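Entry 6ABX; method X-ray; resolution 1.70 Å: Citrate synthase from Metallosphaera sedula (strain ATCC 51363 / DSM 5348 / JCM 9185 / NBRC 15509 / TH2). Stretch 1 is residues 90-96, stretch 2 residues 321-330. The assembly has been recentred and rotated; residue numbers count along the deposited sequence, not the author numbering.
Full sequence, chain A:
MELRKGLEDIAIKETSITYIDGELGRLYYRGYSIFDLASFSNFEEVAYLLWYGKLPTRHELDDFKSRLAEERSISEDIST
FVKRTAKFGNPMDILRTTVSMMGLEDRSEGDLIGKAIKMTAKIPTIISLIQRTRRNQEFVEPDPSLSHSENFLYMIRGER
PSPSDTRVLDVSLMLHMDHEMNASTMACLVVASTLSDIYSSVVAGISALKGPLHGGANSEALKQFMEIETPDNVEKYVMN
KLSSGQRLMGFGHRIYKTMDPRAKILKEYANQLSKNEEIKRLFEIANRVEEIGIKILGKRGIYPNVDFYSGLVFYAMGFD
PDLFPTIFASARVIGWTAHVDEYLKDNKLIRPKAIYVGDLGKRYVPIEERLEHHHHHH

Stretch 1 (90-96) NPMDILR
Stretch 2 321-330: PDLFPTIFAS

How do the two stretches lie? Helix 91-96 and helix 324-330 run in roughly the same direction, their axes 36° apart and 9.3 Å at closest approach. Pro-91 CA is 6.3 Å from Leu-323 CA, and Met-92 CA 6.0 Å from Thr-326 CA. Asn-90 (phi/psi -64/129) precedes the first helix; residues 321-323 form a 3-10 segment leading into the second.

What fills the gap? No hydrogen bond crosses; packing buries 328 Å². Pro-91, C-gamma exo, points toward stretch 2, its CB 3.5 Å from Leu-323 CD2 and its CG 3.4 Å from Asp-322 O. Leu-323 starts away, but its m,t rotamer brings CD2 back. Met-92, m,m,m, starts sideways and curls over Pro-325 (CG to Pro-325 CB, 3.7 Å). Leu-95, t,p, sets CD2 3.8 Å from the CB of Ala-329, a residue whose side chain is a single methyl that points toward stretch 1.

Why does threonine suit the centre? In rotamer p, Thr-326 OG1 donates to Leu-323 O at 2.7 Å, satisfying its hydroxyl within its own stretch, while CG2 lies 3.6 Å from Pro-91 O and 3.7 Å from Met-92 SD.

What steadies stretch 1? Asn-90, chi1 t and chi2 -68°, caps the helix: OD1 accepts weak bonds from Met-92 N (2.9 Å) and Asp-93 N (3.3 Å). Beyond reach of stretch 2, Asp-93 OD1 bridges to Arg-96 NH1 at 3.0 Å.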

ATOM      1  N   ASN A  90      -8.990  -6.900 -13.451  1.00 15.23           N
ATOM      2  CA  ASN A  90      -8.001  -7.757 -12.846  1.00 16.87           C
ATOM      3  C   ASN A  90      -8.490  -8.066 -11.443  1.00 15.05           C
ATOM      4  O   ASN A  90      -8.916  -7.177 -10.707  1.00 14.71           O
ATOM      5  CB  ASN A  90      -6.630  -7.072 -12.856  1.00 16.96           C
ATOM      6  CG  ASN A  90      -5.596  -7.907 -12.149  1.00 20.00           C
ATOM      7  OD1 ASN A  90      -5.693  -8.044 -10.961  1.00 21.70           O
ATOM      8  ND2 ASN A  90      -4.542  -8.338 -12.825  1.00 25.04           N
ATOM      9  N   PRO A  91      -8.542  -9.345 -11.020  1.00 14.22           N
ATOM     10  CA  PRO A  91      -9.201  -9.636  -9.757  1.00 14.83           C
ATOM     11  C   PRO A  91      -8.490  -9.020  -8.553  1.00 12.19           C
ATOM     12  O   PRO A  91      -9.135  -8.694  -7.575  1.00 12.66           O
ATOM     13  CB  PRO A  91      -9.176 -11.156  -9.646  1.00 16.84           C
ATOM     14  CG  PRO A  91      -8.705 -11.684 -10.965  1.00 18.74           C
ATOM     15  CD  PRO A  91      -8.238 -10.529 -11.811  1.00 16.56           C
ATOM     16  N   MET A  92      -7.173  -8.875  -8.646  1.00 11.98           N
ATOM     17  CA  MET A  92      -6.425  -8.182  -7.566  1.00 12.56           C
ATOM     18  C   MET A  92      -6.770  -6.687  -7.531  1.00 12.68           C
ATOM     19  O   MET A  92      -6.893  -6.108  -6.456  1.00 12.13           O
ATOM     20  CB  MET A  92      -4.916  -8.443  -7.725  1.00 13.06           C
ATOM     21  CG  MET A  92      -4.500  -9.820  -7.233  1.00 13.56           C
ATOM     22  SD  MET A  92      -4.783 -10.165  -5.455  1.00 13.60           S
ATOM     23  CE  MET A  92      -3.257  -9.500  -4.797  1.00 14.36           C
ATOM     24  N   ASP A  93      -7.053  -6.069  -8.680  1.00 11.75           N
ATOM     25  CA  ASP A  93      -7.540  -4.706  -8.719  1.00 12.65           C
ATOM     26  C   ASP A  93      -8.915  -4.615  -8.072  1.00 11.34           C
ATOM     27  O   ASP A  93      -9.203  -3.659  -7.391  1.00 12.28           O
ATOM     28  CB  ASP A  93      -7.623  -4.131 -10.140  1.00 13.53           C
ATOM     29  CG  ASP A  93      -6.251  -3.988 -10.813  1.00 17.14           C
ATOM     30  OD1 ASP A  93      -5.227  -4.207 -10.130  1.00 17.74           O
ATOM     31  OD2 ASP A  93      -6.206  -3.688 -12.054  1.00 18.29           O
ATOM     32  N   ILE A  94      -9.778  -5.619  -8.306  1.00 11.74           N
ATOM     33  CA  ILE A  94     -11.081  -5.614  -7.713  1.00 11.11           C
ATOM     34  C   ILE A  94     -10.936  -5.729  -6.192  1.00 11.65           C
ATOM     35  O   ILE A  94     -11.541  -5.020  -5.467  1.00 11.19           O
ATOM     36  CB  ILE A  94     -11.954  -6.740  -8.287  1.00 12.00           C
ATOM     37  CG1 ILE A  94     -12.219  -6.520  -9.778  1.00 12.47           C
ATOM     38  CG2 ILE A  94     -13.258  -6.831  -7.509  1.00 12.60           C
ATOM     39  CD1 ILE A  94     -12.912  -7.700 -10.452  1.00 13.35           C
ATOM     40  N   LEU A  95     -10.084  -6.651  -5.740  1.00 11.94           N
ATOM     41  CA  LEU A  95      -9.923  -6.850  -4.311  1.00 12.64           C
ATOM     42  C   LEU A  95      -9.294  -5.604  -3.660  1.00 12.18           C
ATOM     43  O   LEU A  95      -9.753  -5.190  -2.589  1.00 13.04           O
ATOM     44  CB  LEU A  95      -9.025  -8.065  -4.071  1.00 12.86           C
ATOM     45  CG  LEU A  95      -8.921  -8.459  -2.594  1.00 13.84           C
ATOM     46  CD1 LEU A  95     -10.264  -8.928  -2.085  1.00 15.29           C
ATOM     47  CD2 LEU A  95      -7.833  -9.510  -2.358  1.00 14.80           C
ATOM     48  N   ARG A  96      -8.296  -4.990  -4.337  1.00 12.59           N
ATOM     49  CA  ARG A  96      -7.661  -3.737  -3.839  1.00 12.35           C
ATOM     50  C   ARG A  96      -8.775  -2.703  -3.617  1.00 12.66           C
ATOM     51  O   ARG A  96      -8.874  -2.031  -2.558  1.00 11.72           O
ATOM     52  CB  ARG A  96      -6.594  -3.261  -4.820  1.00 12.62           C
ATOM     53  CG  ARG A  96      -5.764  -2.055  -4.392  1.00 13.72           C
ATOM     54  CD  ARG A  96      -4.921  -1.616  -5.582  1.00 14.39           C
ATOM     55  NE  ARG A  96      -5.684  -1.136  -6.727  1.00 14.08           N
ATOM     56  CZ  ARG A  96      -5.430  -1.345  -7.995  1.00 15.94           C
ATOM     57  NH1 ARG A  96      -4.310  -1.952  -8.360  1.00 18.98           N
ATOM     58  NH2 ARG A  96      -6.253  -0.875  -8.926  1.00 13.88           N
ATOM     59  N   PRO A 321      -7.901 -20.057 -12.316  1.00 17.95           N
ATOM     60  CA  PRO A 321      -6.517 -19.718 -12.045  1.00 20.41           C
ATOM     61  C   PRO A 321      -6.214 -18.249 -11.753  1.00 20.68           C
ATOM     62  O   PRO A 321      -5.406 -17.970 -10.856  1.00 20.36           O
ATOM     63  CB  PRO A 321      -5.806 -20.142 -13.335  1.00 22.16           C
ATOM     64  CG  PRO A 321      -6.611 -21.313 -13.789  1.00 20.80           C
ATOM     65  CD  PRO A 321      -8.035 -20.897 -13.516  1.00 19.75           C
ATOM     66  N   ASP A 322      -6.878 -17.304 -12.414  1.00 20.25           N
ATOM     67  CA  ASP A 322      -6.397 -15.990 -12.184  1.00 22.70           C
ATOM     68  C   ASP A 322      -6.989 -15.418 -10.877  1.00 20.09           C
ATOM     69  O   ASP A 322      -6.629 -14.313 -10.509  1.00 19.41           O
ATOM     70  CB  ASP A 322      -6.634 -15.078 -13.367  1.00 27.49           C
ATOM     71  CG  ASP A 322      -8.085 -14.731 -13.496  1.00 27.73           C
ATOM     72  OD1 ASP A 322      -8.883 -15.483 -12.930  1.00 32.67           O
ATOM     73  OD2 ASP A 322      -8.391 -13.724 -14.188  1.00 33.52           O
ATOM     74  N   LEU A 323      -7.876 -16.157 -10.200  1.00 16.24           N
ATOM     75  CA  LEU A 323      -8.286 -15.749  -8.828  1.00 15.40           C
ATOM     76  C   LEU A 323      -7.249 -16.181  -7.797  1.00 14.87           C
ATOM     77  O   LEU A 323      -7.375 -15.777  -6.586  1.00 13.23           O
ATOM     78  CB  LEU A 323      -9.655 -16.347  -8.523  1.00 17.30           C
ATOM     79  CG  LEU A 323     -10.786 -15.739  -9.337  1.00 20.63           C
ATOM     80  CD1 LEU A 323     -12.123 -16.253  -8.860  1.00 23.48           C
ATOM     81  CD2 LEU A 323     -10.768 -14.220  -9.234  1.00 23.03           C
ATOM     82  N   PHE A 324      -6.253 -17.006  -8.161  1.00 14.19           N
ATOM     83  CA  PHE A 324      -5.378 -17.576  -7.116  1.00 15.02           C
ATOM     84  C   PHE A 324      -4.705 -16.492  -6.257  1.00 13.04           C
ATOM     85  O   PHE A 324      -4.646 -16.654  -5.033  1.00 11.86           O
ATOM     86  CB  PHE A 324      -4.291 -18.520  -7.651  1.00 18.03           C
ATOM     87  CG  PHE A 324      -3.362 -18.937  -6.524  1.00 28.85           C
ATOM     88  CD1 PHE A 324      -3.876 -19.537  -5.376  1.00 34.79           C
ATOM     89  CD2 PHE A 324      -2.024 -18.571  -6.509  1.00 36.24           C
ATOM     90  CE1 PHE A 324      -3.057 -19.840  -4.295  1.00 37.79           C
ATOM     91  CE2 PHE A 324      -1.210 -18.893  -5.437  1.00 36.64           C
ATOM     92  CZ  PHE A 324      -1.724 -19.516  -4.325  1.00 37.10           C
ATOM     93  N   PRO A 325      -4.200 -15.358  -6.799  1.00 12.41           N
ATOM     94  CA  PRO A 325      -3.587 -14.335  -5.953  1.00 11.54           C
ATOM     95  C   PRO A 325      -4.568 -13.761  -4.917  1.00 10.60           C
ATOM     96  O   PRO A 325      -4.167 -13.414  -3.769  1.00 10.64           O
ATOM     97  CB  PRO A 325      -3.151 -13.218  -6.906  1.00 13.15           C
ATOM     98  CG  PRO A 325      -3.058 -13.918  -8.277  1.00 15.15           C
ATOM     99  CD  PRO A 325      -3.965 -15.125  -8.251  1.00 13.83           C
ATOM    100  N   THR A 326      -5.851 -13.731  -5.280  1.00  9.51           N
ATOM    101  CA  THR A 326      -6.856 -13.211  -4.311  1.00  9.17           C
ATOM    102  C   THR A 326      -6.984 -14.204  -3.148  1.00  9.52           C
ATOM    103  O   THR A 326      -7.258 -13.777  -1.969  1.00  9.37           O
ATOM    104  CB  THR A 326      -8.200 -12.804  -4.912  1.00 10.37           C
ATOM    105  OG1 THR A 326      -8.928 -13.941  -5.378  1.00 10.28           O
ATOM    106  CG2 THR A 326      -8.058 -11.788  -6.030  1.00 11.19           C
ATOM    107  N   ILE A 327      -6.989 -15.496  -3.480  1.00 10.57           N
ATOM    108  CA  ILE A 327      -7.135 -16.537  -2.473  1.00 11.47           C
ATOM    109  C   ILE A 327      -5.934 -16.484  -1.512  1.00 11.56           C
ATOM    110  O   ILE A 327      -6.085 -16.606  -0.253  1.00 11.41           O
ATOM    111  CB  ILE A 327      -7.319 -17.902  -3.156  1.00 12.58           C
ATOM    112  CG1 ILE A 327      -8.581 -17.912  -4.008  1.00 13.85           C
ATOM    113  CG2 ILE A 327      -7.380 -19.008  -2.124  1.00 13.38           C
ATOM    114  CD1 ILE A 327      -8.605 -19.073  -4.963  1.00 14.57           C
ATOM    115  N   PHE A 328      -4.731 -16.335  -2.081  1.00 10.71           N
ATOM    116  CA  PHE A 328      -3.537 -16.082  -1.257  1.00 10.67           C
ATOM    117  C   PHE A 328      -3.813 -14.943  -0.268  1.00 10.73           C
ATOM    118  O   PHE A 328      -3.597 -15.084   0.942  1.00 11.31           O
ATOM    119  CB  PHE A 328      -2.368 -15.846  -2.200  1.00 11.53           C
ATOM    120  CG  PHE A 328      -0.982 -15.822  -1.618  1.00 11.35           C
ATOM    121  CD1 PHE A 328      -0.664 -15.022  -0.534  1.00 14.39           C
ATOM    122  CD2 PHE A 328       0.023 -16.592  -2.186  1.00 15.47           C
ATOM    123  CE1 PHE A 328       0.628 -15.002  -0.019  1.00 15.29           C
ATOM    124  CE2 PHE A 328       1.321 -16.548  -1.675  1.00 15.48           C
ATOM    125  CZ  PHE A 328       1.615 -15.749  -0.594  1.00 13.85           C
ATOM    126  N   ALA A 329      -4.262 -13.796  -0.768  1.00  9.51           N
ATOM    127  CA  ALA A 329      -4.551 -12.625   0.086  1.00 10.05           C
ATOM    128  C   ALA A 329      -5.560 -12.980   1.167  1.00 10.21           C
ATOM    129  O   ALA A 329      -5.429 -12.506   2.295  1.00 10.86           O
ATOM    130  CB  ALA A 329      -5.057 -11.467  -0.747  1.00  9.98           C
ATOM    131  N   SER A 330      -6.557 -13.835   0.840  1.00  9.88           N
ATOM    132  CA  SER A 330      -7.633 -14.152   1.770  1.00 10.40           C
ATOM    133  C   SER A 330      -7.051 -14.816   3.025  1.00  9.35           C
ATOM    134  O   SER A 330      -7.546 -14.609   4.099  1.00 10.82           O
ATOM    135  CB  SER A 330      -8.710 -15.024   1.140  1.00  9.98           C
ATOM    136  OG  SER A 330      -8.359 -16.393   1.097  1.00 10.20           O
TER